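SusD/RagB family nutrient-binding outer membrane lipoprotein (Bacteroides vulgatus, PDB 4F7A) probably binds glycans, perhaps mucin O-glycans, at the bacterial cell surface as a TPR-like SusD-family lipoprotein serving nutrient uptake. Local coordinates at residues A[203-208]-A[335-340]; A[344-349]-A[418-423]; A[116-121]-A[159-164]. All coordinates share one frame; numbering follows the deposited sequence.

Interaction 1. Residues A[203-208]-A[335-340]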
ATOM      1  N   LEU A 203      -9.984  -7.193   2.458  1.00 10.84           N
ATOM      2  CA  LEU A 203      -9.920  -5.765   2.132  1.00 11.59           C
ATOM      3  C   LEU A 203     -10.807  -4.952   3.097  1.00 11.21           C
ATOM      4  O   LEU A 203     -10.394  -3.891   3.610  1.00 12.12           O
ATOM      5  CB  LEU A 203     -10.296  -5.561   0.654  1.00 11.63           C
ATOM      6  CG  LEU A 203     -10.295  -4.127   0.124  1.00 12.88           C
ATOM      7  CD1 LEU A 203      -8.959  -3.383   0.349  1.00 15.22           C
ATOM      8  CD2 LEU A 203     -10.702  -4.142  -1.371  1.00  9.84           C
ATOM      9  N   ARG A 204     -12.007  -5.461   3.390  1.00 11.88           N
ATOM     10  CA  ARG A 204     -12.889  -4.766   4.345  1.00 11.21           C
ATOM     11  C   ARG A 204     -12.212  -4.641   5.698  1.00 11.19           C
ATOM     12  O   ARG A 204     -12.297  -3.587   6.335  1.00 11.30           O
ATOM     13  CB  ARG A 204     -14.219  -5.481   4.513  1.00 13.76           C
ATOM     14  CG  ARG A 204     -15.197  -4.739   5.411  1.00 12.38           C
ATOM     15  CD  ARG A 204     -16.368  -5.616   5.848  1.00 10.74           C
ATOM     16  NE  ARG A 204     -17.147  -6.140   4.735  1.00 13.59           N
ATOM     17  CZ  ARG A 204     -17.990  -5.462   3.950  1.00 14.91           C
ATOM     18  NH1 ARG A 204     -18.203  -4.153   4.103  1.00 10.19           N
ATOM     19  NH2 ARG A 204     -18.628  -6.121   2.962  1.00 14.51           N
ATOM     20  N   LEU A 205     -11.522  -5.698   6.140  1.00 11.88           N
ATOM     21  CA  LEU A 205     -10.831  -5.631   7.419  1.00 11.89           C
ATOM     22  C   LEU A 205      -9.737  -4.566   7.400  1.00 12.22           C
ATOM     23  O   LEU A 205      -9.548  -3.844   8.382  1.00 12.99           O
ATOM     24  CB  LEU A 205     -10.239  -6.972   7.805  1.00 12.78           C
ATOM     25  CG  LEU A 205      -9.549  -7.046   9.167  1.00 15.42           C
ATOM     26  CD1 LEU A 205     -10.493  -6.685  10.308  1.00 14.42           C
ATOM     27  CD2 LEU A 205      -9.011  -8.472   9.340  1.00 11.64           C
ATOM     28  N   ARG A 206      -8.989  -4.495   6.297  1.00 11.07           N
ATOM     29  CA  ARG A 206      -7.977  -3.461   6.149  1.00 11.36           C
ATOM     30  C   ARG A 206      -8.593  -2.076   6.327  1.00 11.05           C
ATOM     31  O   ARG A 206      -8.079  -1.237   7.074  1.00 11.06           O
ATOM     32  CB  ARG A 206      -7.308  -3.521   4.778  1.00 10.24           C
ATOM     33  CG  ARG A 206      -6.400  -2.325   4.496  1.00 11.34           C
ATOM     34  CD  ARG A 206      -5.930  -2.300   3.066  1.00 13.32           C
ATOM     35  NE  ARG A 206      -4.861  -3.246   2.775  1.00 12.05           N
ATOM     36  CZ  ARG A 206      -4.455  -3.515   1.539  1.00 14.68           C
ATOM     37  NH1 ARG A 206      -5.036  -2.917   0.515  1.00 13.93           N
ATOM     38  NH2 ARG A 206      -3.467  -4.371   1.319  1.00 13.45           N
ATOM     39  N   LEU A 207      -9.687  -1.830   5.611  1.00 11.34           N
ATOM     40  CA  LEU A 207     -10.338  -0.519   5.641  1.00 11.25           C
ATOM     41  C   LEU A 207     -10.914  -0.207   7.025  1.00 12.74           C
ATOM     42  O   LEU A 207     -10.884   0.939   7.471  1.00 11.86           O
ATOM     43  CB  LEU A 207     -11.419  -0.445   4.586  1.00 12.65           C
ATOM     44  CG  LEU A 207     -10.919  -0.617   3.153  1.00 16.58           C
ATOM     45  CD1 LEU A 207     -12.063  -0.466   2.173  1.00 14.20           C
ATOM     46  CD2 LEU A 207      -9.801   0.339   2.808  1.00 13.94           C
ATOM     47  N   ALA A 208     -11.422  -1.246   7.686  1.00 11.15           N
ATOM     48  CA  ALA A 208     -11.923  -1.164   9.049  1.00 11.49           C
ATOM     49  C   ALA A 208     -10.844  -0.727  10.027  1.00 11.69           C
ATOM     50  O   ALA A 208     -11.079   0.166  10.843  1.00 10.94           O
ATOM     51  CB  ALA A 208     -12.529  -2.513   9.471  1.00  9.77           C
ATOM     52  N   ALA A 335      -0.267 -12.524   5.526  1.00 10.61           N
ATOM     53  CA  ALA A 335       0.474 -11.998   6.680  1.00 11.39           C
ATOM     54  C   ALA A 335      -0.170 -10.689   7.155  1.00 10.97           C
ATOM     55  O   ALA A 335      -0.486 -10.541   8.339  1.00 11.13           O
ATOM     56  CB  ALA A 335       1.989 -11.786   6.335  1.00  7.53           C
ATOM     57  N   GLU A 336      -0.385  -9.757   6.237  1.00 10.30           N
ATOM     58  CA  GLU A 336      -1.076  -8.495   6.571  1.00 10.66           C
ATOM     59  C   GLU A 336      -2.421  -8.779   7.241  1.00 10.81           C
ATOM     60  O   GLU A 336      -2.794  -8.135   8.213  1.00 10.41           O
ATOM     61  CB  GLU A 336      -1.286  -7.633   5.311  1.00 10.28           C
ATOM     62  CG  GLU A 336      -2.132  -6.398   5.615  1.00 16.71           C
ATOM     63  CD  GLU A 336      -2.591  -5.606   4.414  1.00 15.67           C
ATOM     64  OE1 GLU A 336      -2.160  -5.899   3.276  1.00 19.53           O
ATOM     65  OE2 GLU A 336      -3.392  -4.668   4.636  1.00 15.83           O
ATOM     66  N   THR A 337      -3.160  -9.735   6.710  1.00 10.78           N
ATOM     67  CA  THR A 337      -4.479 -10.049   7.248  1.00 10.12           C
ATOM     68  C   THR A 337      -4.382 -10.519   8.725  1.00 10.22           C
ATOM     69  O   THR A 337      -5.175 -10.113   9.575  1.00 12.01           O
ATOM     70  CB  THR A 337      -5.233 -11.044   6.333  1.00 12.43           C
ATOM     71  OG1 THR A 337      -5.316 -10.482   5.004  1.00 13.46           O
ATOM     72  CG2 THR A 337      -6.653 -11.314   6.862  1.00  9.65           C
ATOM     73  N   TRP A 338      -3.386 -11.335   9.032  1.00 10.70           N
ATOM     74  CA  TRP A 338      -3.140 -11.739  10.424  1.00 11.00           C
ATOM     75  C   TRP A 338      -2.790 -10.538  11.331  1.00  9.88           C
ATOM     76  O   TRP A 338      -3.224 -10.480  12.485  1.00 11.80           O
ATOM     77  CB  TRP A 338      -2.050 -12.802  10.505  1.00 12.02           C
ATOM     78  CG  TRP A 338      -2.519 -14.191  10.131  1.00 13.99           C
ATOM     79  CD1 TRP A 338      -2.163 -14.894   9.039  1.00 13.28           C
ATOM     80  CD2 TRP A 338      -3.457 -15.008  10.844  1.00 11.22           C
ATOM     81  NE1 TRP A 338      -2.810 -16.100   9.014  1.00 15.33           N
ATOM     82  CE2 TRP A 338      -3.608 -16.197  10.118  1.00 15.87           C
ATOM     83  CE3 TRP A 338      -4.189 -14.846  12.021  1.00 12.91           C
ATOM     84  CZ2 TRP A 338      -4.452 -17.233  10.540  1.00 15.33           C
ATOM     85  CZ3 TRP A 338      -5.000 -15.877  12.455  1.00 13.06           C
ATOM     86  CH2 TRP A 338      -5.123 -17.053  11.723  1.00 16.60           C
ATOM     87  N   PHE A 339      -2.000  -9.601  10.825  1.00  8.23           N
ATOM     88  CA  PHE A 339      -1.644  -8.411  11.616  1.00 10.85           C
ATOM     89  C   PHE A 339      -2.861  -7.490  11.811  1.00 10.57           C
ATOM     90  O   PHE A 339      -2.975  -6.811  12.823  1.00 11.10           O
ATOM     91  CB  PHE A 339      -0.478  -7.656  10.978  1.00  9.97           C
ATOM     92  CG  PHE A 339       0.833  -8.392  11.035  1.00 11.08           C
ATOM     93  CD1 PHE A 339       1.376  -8.763  12.251  1.00 11.49           C
ATOM     94  CD2 PHE A 339       1.510  -8.733   9.882  1.00 10.06           C
ATOM     95  CE1 PHE A 339       2.585  -9.453  12.313  1.00 11.08           C
ATOM     96  CE2 PHE A 339       2.733  -9.399   9.929  1.00 10.74           C
ATOM     97  CZ  PHE A 339       3.264  -9.768  11.145  1.00 10.67           C
ATOM     98  N   LEU A 340      -3.764  -7.456  10.830  1.00  9.97           N
ATOM     99  CA  LEU A 340      -5.019  -6.721  10.977  1.00  9.01           C
ATOM    100  C   LEU A 340      -5.868  -7.364  12.070  1.00 11.21           C
ATOM    101  O   LEU A 340      -6.466  -6.676  12.896  1.00 11.25           O
ATOM    102  CB  LEU A 340      -5.792  -6.668   9.642  1.00  8.46           C
ATOM    103  CG  LEU A 340      -5.205  -5.757   8.569  1.00 12.40           C
ATOM    104  CD1 LEU A 340      -5.771  -6.051   7.144  1.00 12.01           C
ATOM    105  CD2 LEU A 340      -5.417  -4.280   8.979  1.00 11.19           C
TER
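A buried helix-helix contact, held by a bidentate salt bridge between R206 and E336 with leucine packing beside it, joins helix 193-210 to the first half of helix 334-346. R206 grips the carboxylate of E336 side-on. NE gives a bond of 2.8 Å to OE2 of E336, and NH2 of R206 gives one of the same length to OE1 of E336. Both oxygens offer their syn lone pairs. The guanidinium and carboxylate planes lie only 10° apart, and both bonds are nearly straight, at 168° and 170°. The pair therefore forms one flat ring of hydrogen bonds in which neither group can turn without breaking a bond. NH2 of R206 also reaches the backbone oxygen of L331, ahead of helix 334-346, so this nitrogen ties the arginine to two places on the same side of the contact.

The helices belong to the largely helical, TPR-like part of the SusD fold, and their short segments approach to 9.8 Å between axes. Beside the salt bridge the interface is apolar. L340 sends CD1 against the backbone of helix 193-210, 3.5 Å from R206 CA, and CD1 of L340 also lies 3.8 Å from R206 CB. L205 and L340 lie side by side, their chains running opposite ways, with L205 CD2 3.7 Å from L340 CB. With CG anti to its backbone N, L205 directs this methyl along the partner helix, where it also brushes T337. The hydroxyl of T337 bonds back to the backbone oxygen of T333, one turn earlier in the chain. Helix 111-132 adds a further wall, H126 touching R206, while K427 of helix 416-431 packs on L340.

Interaction 2. Residues A[344-349]-A[418-423]; sequences ASLRGI and EQLEKI
L346, in the final turn of helix 334-346 just ahead of a Schellman motif, packs against Q419, L420 and I423 of helix 416-431. In the motif, G348 takes a positive phi of 73°, I349 N bonds back to A344 O at 2.8 Å, and G348 N bonds to S345 O. The helix thus closes immediately after the residues that make the contact.

L346 does most of the touching, with its two methyls dividing the work. CG stands anti to the backbone N (chi1 -163°), which carries the branch toward the partner helix. CD2 rests on the helix backbone, 3.5 Å from L420 N, and the same L346 methyl meets L420 CB at 3.7 Å and I423 CD1 at 4.0 Å. CD1 turns instead to the amide end of Q419 and comes to 3.2 Å from its OE1, a close approach for a methyl and a carbonyl oxygen.

R347 extends from CG to NE along the flank of the contact, where its NH2 lies 4.0 Å from L420 CD2, an oblique approach. Its polar bonds lie elsewhere: NE pairs with E343 in a salt bridge and NH2 binds N213, so the guanidinium's position is set from outside this pair of segments. I423 continues the apolar surface onto F339 and A342 of helix 334-346.

Between the two segments the hold is therefore one of shape and van der Waals contact, with a leucine seated on a helix backbone and the polar groups of Q419 and R347 lending mainly their bulk.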
ATOM      1  N   ALA A 344      -7.131  -5.801  15.592  1.00 10.50           N
ATOM      2  CA  ALA A 344      -8.552  -5.857  15.955  1.00 10.01           C
ATOM      3  C   ALA A 344      -8.691  -6.436  17.361  1.00 10.19           C
ATOM      4  O   ALA A 344      -9.461  -5.923  18.176  1.00 13.14           O
ATOM      5  CB  ALA A 344      -9.374  -6.660  14.927  1.00 10.96           C
ATOM      6  N   SER A 345      -7.923  -7.478  17.659  1.00 10.48           N
ATOM      7  CA  SER A 345      -7.942  -8.082  19.004  1.00 13.26           C
ATOM      8  C   SER A 345      -7.418  -7.113  20.044  1.00 11.79           C
ATOM      9  O   SER A 345      -8.009  -6.960  21.109  1.00 12.53           O
ATOM     10  CB  SER A 345      -7.150  -9.384  19.020  1.00 14.19           C
ATOM     11  OG  SER A 345      -7.856 -10.371  18.288  1.00 14.72           O
ATOM     12  N   LEU A 346      -6.321  -6.430  19.720  1.00 11.85           N
ATOM     13  CA  LEU A 346      -5.763  -5.431  20.628  1.00 12.33           C
ATOM     14  C   LEU A 346      -6.764  -4.328  20.968  1.00 14.04           C
ATOM     15  O   LEU A 346      -6.793  -3.817  22.107  1.00 13.02           O
ATOM     16  CB  LEU A 346      -4.489  -4.825  20.031  1.00 12.75           C
ATOM     17  CG  LEU A 346      -3.584  -4.075  20.980  1.00 16.09           C
ATOM     18  CD1 LEU A 346      -3.127  -5.014  22.060  1.00 16.06           C
ATOM     19  CD2 LEU A 346      -2.395  -3.460  20.206  1.00 12.51           C
ATOM     20  N   ARG A 347      -7.572  -3.946  19.982  1.00 13.04           N
ATOM     21  CA  ARG A 347      -8.607  -2.905  20.163  1.00 14.82           C
ATOM     22  C   ARG A 347      -9.927  -3.430  20.729  1.00 15.57           C
ATOM     23  O   ARG A 347     -10.863  -2.646  20.971  1.00 16.53           O
ATOM     24  CB  ARG A 347      -8.874  -2.220  18.811  1.00 13.23           C
ATOM     25  CG  ARG A 347      -7.734  -1.361  18.337  1.00 12.29           C
ATOM     26  CD  ARG A 347      -7.995  -0.790  16.960  1.00 13.21           C
ATOM     27  NE  ARG A 347      -6.871   0.021  16.525  1.00 11.51           N
ATOM     28  CZ  ARG A 347      -6.712   1.323  16.797  1.00 13.86           C
ATOM     29  NH1 ARG A 347      -7.627   2.011  17.473  1.00 15.10           N
ATOM     30  NH2 ARG A 347      -5.640   1.949  16.377  1.00 12.80           N
ATOM     31  N   GLY A 348     -10.022  -4.740  20.953  1.00 14.58           N
ATOM     32  CA  GLY A 348     -11.249  -5.354  21.476  1.00 14.99           C
ATOM     33  C   GLY A 348     -12.388  -5.436  20.470  1.00 14.59           C
ATOM     34  O   GLY A 348     -13.564  -5.487  20.850  1.00 14.35           O
ATOM     35  N   ILE A 349     -12.069  -5.424  19.175  1.00 13.85           N
ATOM     36  CA  ILE A 349     -13.096  -5.408  18.158  1.00 14.58           C
ATOM     37  C   ILE A 349     -12.945  -6.562  17.171  1.00 18.73           C
ATOM     38  O   ILE A 349     -13.443  -6.496  16.047  1.00 18.25           O
ATOM     39  CB  ILE A 349     -13.180  -4.013  17.451  1.00 15.42           C
ATOM     40  CG1 ILE A 349     -11.879  -3.651  16.727  1.00 19.10           C
ATOM     41  CG2 ILE A 349     -13.537  -2.928  18.478  1.00 16.26           C
ATOM     42  CD1 ILE A 349     -11.897  -2.217  16.097  1.00 16.77           C
ATOM     43  N   GLU A 418       2.920  -0.080  22.617  1.00 12.54           N
ATOM     44  CA  GLU A 418       4.115  -0.782  22.101  1.00 12.73           C
ATOM     45  C   GLU A 418       3.684  -2.071  21.400  1.00 13.63           C
ATOM     46  O   GLU A 418       4.273  -2.466  20.412  1.00 14.57           O
ATOM     47  CB  GLU A 418       5.127  -1.120  23.198  1.00 13.44           C
ATOM     48  CG  GLU A 418       6.420  -1.602  22.576  1.00 17.46           C
ATOM     49  CD  GLU A 418       7.544  -1.874  23.528  1.00 19.95           C
ATOM     50  OE1 GLU A 418       7.451  -1.589  24.745  1.00 19.62           O
ATOM     51  OE2 GLU A 418       8.574  -2.374  23.022  1.00 25.57           O
ATOM     52  N   GLN A 419       2.641  -2.723  21.902  1.00 12.27           N
ATOM     53  CA  GLN A 419       2.129  -3.899  21.204  1.00 12.01           C
ATOM     54  C   GLN A 419       1.631  -3.541  19.815  1.00 11.51           C
ATOM     55  O   GLN A 419       1.903  -4.259  18.844  1.00 11.65           O
ATOM     56  CB  GLN A 419       1.002  -4.575  21.979  1.00 14.04           C
ATOM     57  CG  GLN A 419       1.392  -5.188  23.296  1.00 23.81           C
ATOM     58  CD  GLN A 419       0.132  -5.666  24.014  1.00 25.24           C
ATOM     59  OE1 GLN A 419      -0.799  -4.898  24.252  1.00 28.24           O
ATOM     60  NE2 GLN A 419       0.072  -6.904  24.275  1.00 19.50           N
ATOM     61  N   LEU A 420       0.891  -2.446  19.707  1.00 11.56           N
ATOM     62  CA  LEU A 420       0.456  -1.978  18.410  1.00 10.74           C
ATOM     63  C   LEU A 420       1.681  -1.661  17.532  1.00 10.60           C
ATOM     64  O   LEU A 420       1.712  -2.007  16.371  1.00  9.76           O
ATOM     65  CB  LEU A 420      -0.439  -0.758  18.517  1.00 13.91           C
ATOM     66  CG  LEU A 420      -0.963  -0.194  17.206  1.00 12.67           C
ATOM     67  CD1 LEU A 420      -1.766  -1.235  16.415  1.00 12.12           C
ATOM     68  CD2 LEU A 420      -1.836   1.103  17.469  1.00 15.53           C
ATOM     69  N   GLU A 421       2.689  -1.026  18.106  1.00 10.67           N
ATOM     70  CA  GLU A 421       3.905  -0.724  17.358  1.00 11.69           C
ATOM     71  C   GLU A 421       4.538  -1.976  16.770  1.00 11.77           C
ATOM     72  O   GLU A 421       4.928  -1.973  15.606  1.00  9.70           O
ATOM     73  CB  GLU A 421       4.911   0.028  18.217  1.00 12.75           C
ATOM     74  CG  GLU A 421       6.184   0.380  17.461  1.00 10.94           C
ATOM     75  CD  GLU A 421       7.212   1.168  18.315  1.00 11.32           C
ATOM     76  OE1 GLU A 421       6.983   1.368  19.545  1.00 14.48           O
ATOM     77  OE2 GLU A 421       8.262   1.550  17.742  1.00 13.03           O
ATOM     78  N   LYS A 422       4.612  -3.048  17.555  1.00 10.75           N
ATOM     79  CA  LYS A 422       5.156  -4.330  17.064  1.00 10.84           C
ATOM     80  C   LYS A 422       4.316  -4.858  15.906  1.00 11.30           C
ATOM     81  O   LYS A 422       4.840  -5.250  14.870  1.00 11.06           O
ATOM     82  CB  LYS A 422       5.234  -5.365  18.195  1.00 10.71           C
ATOM     83  CG  LYS A 422       6.255  -5.005  19.309  1.00 12.47           C
ATOM     84  CD  LYS A 422       6.192  -6.028  20.425  1.00 13.39           C
ATOM     85  CE  LYS A 422       7.118  -5.704  21.566  1.00  9.59           C
ATOM     86  NZ  LYS A 422       8.566  -5.979  21.288  1.00 11.30           N
ATOM     87  N   ILE A 423       3.004  -4.837  16.082  1.00  9.81           N
ATOM     88  CA  ILE A 423       2.081  -5.324  15.056  1.00 10.48           C
ATOM     89  C   ILE A 423       2.279  -4.554  13.764  1.00 11.07           C
ATOM     90  O   ILE A 423       2.464  -5.151  12.713  1.00 10.76           O
ATOM     91  CB  ILE A 423       0.606  -5.220  15.535  1.00  9.51           C
ATOM     92  CG1 ILE A 423       0.331  -6.242  16.632  1.00 11.94           C
ATOM     93  CG2 ILE A 423      -0.391  -5.403  14.344  1.00  8.73           C
ATOM     94  CD1 ILE A 423      -0.993  -5.976  17.418  1.00  8.51           C
TER

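Interaction 3. Residues A[116-121]-A[159-164]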
ATOM      1  N   ALA A 116     -16.812  -8.996  -8.629  1.00 13.42           N
ATOM      2  CA  ALA A 116     -15.383  -8.812  -8.846  1.00 13.22           C
ATOM      3  C   ALA A 116     -15.029  -7.370  -9.249  1.00 13.30           C
ATOM      4  O   ALA A 116     -14.031  -6.825  -8.799  1.00 14.30           O
ATOM      5  CB  ALA A 116     -14.884  -9.833  -9.929  1.00 11.23           C
ATOM      6  N   THR A 117     -15.832  -6.775 -10.113  1.00 12.77           N
ATOM      7  CA  THR A 117     -15.642  -5.399 -10.529  1.00 15.02           C
ATOM      8  C   THR A 117     -15.631  -4.486  -9.321  1.00 15.12           C
ATOM      9  O   THR A 117     -14.751  -3.641  -9.195  1.00 13.15           O
ATOM     10  CB  THR A 117     -16.754  -4.912 -11.478  1.00 16.21           C
ATOM     11  OG1 THR A 117     -16.666  -5.606 -12.707  1.00 18.04           O
ATOM     12  CG2 THR A 117     -16.626  -3.400 -11.748  1.00 16.38           C
ATOM     13  N   LEU A 118     -16.617  -4.652  -8.441  1.00 14.99           N
ATOM     14  CA  LEU A 118     -16.747  -3.787  -7.266  1.00 15.23           C
ATOM     15  C   LEU A 118     -15.539  -3.909  -6.358  1.00 15.33           C
ATOM     16  O   LEU A 118     -15.022  -2.902  -5.878  1.00 12.02           O
ATOM     17  CB  LEU A 118     -18.016  -4.109  -6.479  1.00 12.94           C
ATOM     18  CG  LEU A 118     -19.295  -3.681  -7.198  1.00 21.62           C
ATOM     19  CD1 LEU A 118     -20.537  -4.020  -6.368  1.00 22.77           C
ATOM     20  CD2 LEU A 118     -19.274  -2.205  -7.525  1.00 22.82           C
ATOM     21  N   ILE A 119     -15.102  -5.143  -6.119  1.00 14.48           N
ATOM     22  CA  ILE A 119     -13.921  -5.387  -5.272  1.00 13.08           C
ATOM     23  C   ILE A 119     -12.688  -4.711  -5.887  1.00 12.81           C
ATOM     24  O   ILE A 119     -11.931  -4.009  -5.211  1.00 11.24           O
ATOM     25  CB  ILE A 119     -13.706  -6.912  -5.035  1.00 13.17           C
ATOM     26  CG1 ILE A 119     -14.895  -7.485  -4.240  1.00 12.07           C
ATOM     27  CG2 ILE A 119     -12.386  -7.180  -4.239  1.00 11.94           C
ATOM     28  CD1 ILE A 119     -15.137  -8.970  -4.433  1.00 10.95           C
ATOM     29  N   LEU A 120     -12.465  -4.919  -7.174  1.00 14.00           N
ATOM     30  CA  LEU A 120     -11.327  -4.273  -7.819  1.00 12.16           C
ATOM     31  C   LEU A 120     -11.418  -2.741  -7.768  1.00 13.05           C
ATOM     32  O   LEU A 120     -10.416  -2.059  -7.636  1.00 11.88           O
ATOM     33  CB  LEU A 120     -11.211  -4.739  -9.267  1.00 13.18           C
ATOM     34  CG  LEU A 120     -10.840  -6.188  -9.486  1.00 12.55           C
ATOM     35  CD1 LEU A 120     -10.962  -6.510 -10.999  1.00 15.94           C
ATOM     36  CD2 LEU A 120      -9.442  -6.527  -8.908  1.00 11.95           C
ATOM     37  N   LYS A 121     -12.629  -2.201  -7.886  1.00 13.86           N
ATOM     38  CA  LYS A 121     -12.824  -0.752  -7.879  1.00 13.65           C
ATOM     39  C   LYS A 121     -12.447  -0.164  -6.516  1.00 11.60           C
ATOM     40  O   LYS A 121     -11.784   0.887  -6.425  1.00 12.02           O
ATOM     41  CB  LYS A 121     -14.276  -0.449  -8.261  1.00 13.54           C
ATOM     42  CG  LYS A 121     -14.582   1.013  -8.442  1.00 16.01           C
ATOM     43  CD  LYS A 121     -15.913   1.238  -9.156  1.00 21.43           C
ATOM     44  CE  LYS A 121     -17.114   0.851  -8.311  1.00 20.29           C
ATOM     45  NZ  LYS A 121     -18.452   1.001  -9.033  1.00 16.28           N
ATOM     46  N   PHE A 159     -17.278   0.592   1.762  1.00 13.08           N
ATOM     47  CA  PHE A 159     -17.910  -0.461   2.553  1.00 12.62           C
ATOM     48  C   PHE A 159     -19.223  -0.892   1.935  1.00 14.32           C
ATOM     49  O   PHE A 159     -19.536  -2.088   1.939  1.00 15.80           O
ATOM     50  CB  PHE A 159     -18.129  -0.036   4.005  1.00 12.90           C
ATOM     51  CG  PHE A 159     -16.850   0.122   4.813  1.00 13.58           C
ATOM     52  CD1 PHE A 159     -15.965  -0.940   4.981  1.00 14.23           C
ATOM     53  CD2 PHE A 159     -16.565   1.332   5.442  1.00 13.97           C
ATOM     54  CE1 PHE A 159     -14.789  -0.779   5.725  1.00 11.41           C
ATOM     55  CE2 PHE A 159     -15.430   1.501   6.201  1.00 13.64           C
ATOM     56  CZ  PHE A 159     -14.513   0.444   6.338  1.00 12.11           C
ATOM     57  N   ASP A 160     -19.996   0.068   1.409  1.00 15.59           N
ATOM     58  CA  ASP A 160     -21.244  -0.222   0.668  0.50 15.91           C
ATOM     59  C   ASP A 160     -20.972  -1.087  -0.580  1.00 16.18           C
ATOM     60  O   ASP A 160     -21.689  -2.044  -0.869  1.00 15.51           O
ATOM     61  CB  ASP A 160     -21.927   1.078   0.222  0.50 15.91           C
ATOM     62  CG  ASP A 160     -22.616   1.828   1.369  0.50 20.14           C
ATOM     63  OD1 ASP A 160     -22.912   1.224   2.419  0.50 16.28           O
ATOM     64  OD2 ASP A 160     -22.873   3.035   1.196  0.50 16.06           O
ATOM     65  N   ASP A 161     -19.938  -0.727  -1.340  1.00 13.45           N
ATOM     66  CA  ASP A 161     -19.590  -1.505  -2.538  1.00 14.43           C
ATOM     67  C   ASP A 161     -19.124  -2.917  -2.194  1.00 14.34           C
ATOM     68  O   ASP A 161     -19.445  -3.877  -2.889  1.00 14.08           O
ATOM     69  CB  ASP A 161     -18.525  -0.801  -3.381  1.00 14.52           C
ATOM     70  CG  ASP A 161     -19.091   0.319  -4.246  1.00 20.02           C
ATOM     71  OD1 ASP A 161     -20.314   0.330  -4.497  1.00 17.78           O
ATOM     72  OD2 ASP A 161     -18.296   1.177  -4.678  1.00 20.63           O
ATOM     73  N   LEU A 162     -18.365  -3.061  -1.115  1.00 14.95           N
ATOM     74  CA  LEU A 162     -17.977  -4.381  -0.681  1.00 14.24           C
ATOM     75  C   LEU A 162     -19.186  -5.190  -0.229  1.00 15.21           C
ATOM     76  O   LEU A 162     -19.239  -6.396  -0.469  1.00 15.72           O
ATOM     77  CB  LEU A 162     -16.888  -4.319   0.403  1.00 11.66           C
ATOM     78  CG  LEU A 162     -15.538  -3.806  -0.078  1.00 13.85           C
ATOM     79  CD1 LEU A 162     -14.539  -3.743   1.126  1.00 15.90           C
ATOM     80  CD2 LEU A 162     -14.949  -4.620  -1.230  1.00 12.17           C
ATOM     81  N   ASP A 163     -20.173  -4.550   0.388  1.00 14.85           N
ATOM     82  CA  ASP A 163     -21.414  -5.262   0.748  1.00 15.59           C
ATOM     83  C   ASP A 163     -22.118  -5.767  -0.510  1.00 15.53           C
ATOM     84  O   ASP A 163     -22.582  -6.913  -0.571  1.00 15.47           O
ATOM     85  CB  ASP A 163     -22.395  -4.360   1.507  1.00 15.62           C
ATOM     86  CG  ASP A 163     -21.919  -4.007   2.917  1.00 21.34           C
ATOM     87  OD1 ASP A 163     -21.058  -4.711   3.470  1.00 17.89           O
ATOM     88  OD2 ASP A 163     -22.438  -3.022   3.471  1.00 19.19           O
ATOM     89  N   LYS A 164     -22.235  -4.889  -1.505  1.00 15.60           N
ATOM     90  CA  LYS A 164     -22.904  -5.266  -2.752  1.00 15.44           C
ATOM     91  C   LYS A 164     -22.139  -6.409  -3.425  1.00 15.82           C
ATOM     92  O   LYS A 164     -22.741  -7.370  -3.933  1.00 16.12           O
ATOM     93  CB  LYS A 164     -22.990  -4.069  -3.693  1.00 16.49           C
ATOM     94  CG  LYS A 164     -24.033  -3.044  -3.299  1.00 20.88           C
ATOM     95  CD  LYS A 164     -23.877  -1.781  -4.124  1.00 22.18           C
ATOM     96  CE  LYS A 164     -25.028  -0.840  -3.865  1.00 33.03           C
ATOM     97  NZ  LYS A 164     -24.800   0.398  -4.639  1.00 36.72           N
TER
HETATM   98  O   HOH W   1     -20.679   0.598  -7.231  1.00 21.40           O
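The carboxylate of D161 receives L118 over one of its faces, where L118 CD2 stands 4.1 Å from both CG and OD1 of D161. K121 comes from that same side, its CE 3.8 Å from D161 OD2, and so does a water set well out of the carboxylate plane. This water gives a hydrogen bond of 2.8 Å to D161 OD1 and accepts one from K121 NZ. NZ itself remains 4.4 Å from D161 OD2, beyond a salt bridge, so the water bridges the two groups, and any direct attraction is probably modest. NZ of K121 also bonds to OG1 of T101, and Y137 bonds OD2 of D161.

The other methyl of L118, CD1, rests against D161 O and K164 CB of the neighbouring helix, 3.6 Å from each. With CG anti to the carbonyl carbon (chi1 -71°), the branch is carried to that helix, where its methyls reach different partners. An alanine in place of L118 would probably open a gap over the face of the D161 carboxylate and beside K164 CB, and lose the methyl contact with D161 O. Deeper in, I119 CG1 meets L162 CD2 at 4.2 Å.

Helices 111-132 and 151-174 run antiparallel here, at 156°, with short-segment axes 8.6 Å apart. Helix 193-210 packs on I119 and L162, helix 84-104 on T117 and K121, and helix 15-30 on T117 and L120.

How the interactions relate
Helix 193-210, which follows helix 151-174 in the chain, connects interaction 3 to interaction 1, whose centres are 16 Å apart: R204 forms a salt bridge to D163, its NH2 2.9 Å from D163 OD1, and L207 packs on F159. Helix 334-346 then carries the chain of contacts onward, since interactions 1 and 2 share it at centres 12 Å apart, with F339 O 3.3 Å from I423 CG2. Interactions 2 and 3 do not touch; about 10 Å separates their nearest atoms. Interaction 1 is thus the middle member of the series, touching both others. Nothing in these contacts places the glycan-binding site.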